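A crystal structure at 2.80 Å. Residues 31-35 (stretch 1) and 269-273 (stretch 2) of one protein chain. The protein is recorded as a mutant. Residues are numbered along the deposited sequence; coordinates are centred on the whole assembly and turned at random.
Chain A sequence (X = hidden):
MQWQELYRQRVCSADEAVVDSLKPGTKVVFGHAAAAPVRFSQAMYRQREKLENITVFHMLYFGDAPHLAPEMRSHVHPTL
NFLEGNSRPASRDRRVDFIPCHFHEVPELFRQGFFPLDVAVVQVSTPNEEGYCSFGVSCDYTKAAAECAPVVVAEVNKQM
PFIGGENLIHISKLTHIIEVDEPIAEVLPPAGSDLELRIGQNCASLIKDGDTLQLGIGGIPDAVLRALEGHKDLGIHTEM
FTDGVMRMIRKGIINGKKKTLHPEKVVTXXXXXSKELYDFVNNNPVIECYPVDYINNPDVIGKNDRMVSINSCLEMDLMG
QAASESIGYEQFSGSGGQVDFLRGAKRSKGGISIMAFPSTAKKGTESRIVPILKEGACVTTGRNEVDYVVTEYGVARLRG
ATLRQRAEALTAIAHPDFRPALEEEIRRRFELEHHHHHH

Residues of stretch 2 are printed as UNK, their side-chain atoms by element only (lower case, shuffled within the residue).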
# COMPACT_ATOMS: atom_id res chain seq x y z
N GLY A 31 11.15 0.13 -8.61
CA GLY A 31 10.63 0.20 -7.17
C GLY A 31 9.37 1.00 -7.28
O GLY A 31 9.13 1.66 -8.35
N HIS A 32 8.47 0.97 -6.29
CA HIS A 32 7.19 1.61 -6.72
C HIS A 32 6.68 2.74 -5.94
O HIS A 32 7.29 3.06 -5.00
CB HIS A 32 6.07 0.61 -7.14
CG HIS A 32 5.18 0.22 -6.01
ND1 HIS A 32 5.67 0.07 -4.72
CD2 HIS A 32 3.83 0.03 -5.94
CE1 HIS A 32 4.65 -0.24 -3.92
NE2 HIS A 32 3.53 -0.25 -4.64
N ALA A 33 5.60 3.37 -6.43
CA ALA A 33 4.75 4.33 -5.71
C ALA A 33 5.52 5.64 -5.81
O ALA A 33 5.76 6.10 -6.94
CB ALA A 33 4.46 3.91 -4.25
N ALA A 34 5.94 6.23 -4.68
CA ALA A 34 6.56 7.56 -4.72
C ALA A 34 8.04 7.39 -4.78
O ALA A 34 8.72 8.42 -4.79
CB ALA A 34 6.17 8.40 -3.53
N ALA A 35 8.52 6.13 -4.91
CA ALA A 35 9.92 5.84 -4.97
C ALA A 35 10.26 5.34 -6.32
O ALA A 35 11.33 4.75 -6.48
CB ALA A 35 10.31 4.78 -3.97
N UNK A 269 4.74 -0.64 4.81
CA UNK A 269 5.36 -1.23 3.68
C UNK A 269 5.46 -0.11 2.69
O UNK A 269 6.27 -0.17 1.83
o UNK A 269 5.20 -3.26 2.41
c UNK A 269 4.45 -2.34 3.14
N UNK A 270 4.67 0.93 2.81
CA UNK A 270 4.94 2.13 2.03
C UNK A 270 4.17 3.28 2.55
O UNK A 270 3.27 3.13 3.36
c UNK A 270 4.61 1.97 0.54
c UNK A 270 3.24 1.48 0.11
c UNK A 270 3.26 -0.05 -0.03
c UNK A 270 2.97 2.11 -1.20
N UNK A 271 4.55 4.44 2.02
CA UNK A 271 4.07 5.78 2.39
C UNK A 271 4.05 6.78 1.22
O UNK A 271 5.03 6.92 0.52
c UNK A 271 6.45 6.05 5.43
c UNK A 271 5.01 6.36 3.41
c UNK A 271 4.44 7.64 4.00
c UNK A 271 5.36 5.39 4.52
N UNK A 272 3.00 7.55 1.03
CA UNK A 272 3.10 8.69 0.15
C UNK A 272 2.13 9.76 0.53
O UNK A 272 1.19 9.48 1.28
c UNK A 272 1.82 5.89 -1.28
c UNK A 272 0.35 7.76 -1.67
c UNK A 272 2.79 8.27 -1.21
c UNK A 272 -0.72 6.87 -1.88
c UNK A 272 -0.54 5.50 -1.74
c UNK A 272 1.62 7.30 -1.34
c UNK A 272 0.72 4.98 -1.45
N UNK A 273 2.31 10.99 0.07
CA UNK A 273 1.43 12.05 0.50
C UNK A 273 2.09 13.36 0.23
O UNK A 273 2.76 13.56 -0.81

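Position 269 carries two side-chain atoms, one carbon and then one oxygen, with no fork. Nothing on stretch 1 lies in reach: the side-chain oxygen of position 269 stays 7.0 Å from His32 CE1, its closest neighbour there. A lone hydroxyl on CB is serine: Ser269. Its OG is hydrogen-bonded elsewhere in the structure, so this buried polar atom is satisfied without help from stretch 1.

Position 270 has four carbons and no heteroatom, forked at the second carbon, so a methylene precedes the branch. Its CB points toward stretch 1, and one terminal methyl reaches both the CB of Ala33 and the imidazole of His32. An unbranched CB followed by a fork into two methyls means leucine: Leu270. Its CD1 lies 3.8 Å from Ala33 CB and 4.0 Å from His32 CE1, the latter an oblique approach to the ring. Chi1 is p and chi2, at 149°, falls between wells. The CA-to-CB bond of His32 runs sideways, yet the end of its ring comes nearer, which is how it meets the methyl.

Position 271 also has four carbons, but here the fork is at the first, and one arm is two carbons long. CB points away, and even at its nearest the side chain keeps CB of position 271 7.3 Å from Ala34 CB. Branching at CB with unequal arms gives isoleucine: Ile271. What it offers stretch 1 is backbone: its O sits 4.5 Å from Ala34 CB, a distant contact.

Position 272 shows one carbon leading to a ring of six carbons, with no oxygen at the far end. CB points toward stretch 1, facing the methyls of Ala33 and Ala34. A bare six-carbon ring on a methylene is phenylalanine: Phe272. Its CB is 4.1 Å from Ala34 CB, while CD1 lies 4.4 Å from Ala33 CB, which approaches the ring obliquely.

Position 273 has no side-chain atoms, hence Gly273. It touches nothing on stretch 1. The reason for glycine is local: at phi 161° and psi -140°, a CB would jam against the carbonyl O of Phe272.

The contact works by alternation on one side and a turn on the other. Leu270 and Phe272 point toward stretch 1, with Ile271 between them pointing away. Opposite them, a type II' turn from His32 to Ala35, with a weak Ala35 N to His32 O hydrogen bond of 3.3 Å, places the methyls of Ala33 and Ala34 toward stretch 2. No hydrogen bond crosses; small methyls meeting larger apolar groups bury a modest 166 Å².

Stretch 2 (269-273) SLIFG
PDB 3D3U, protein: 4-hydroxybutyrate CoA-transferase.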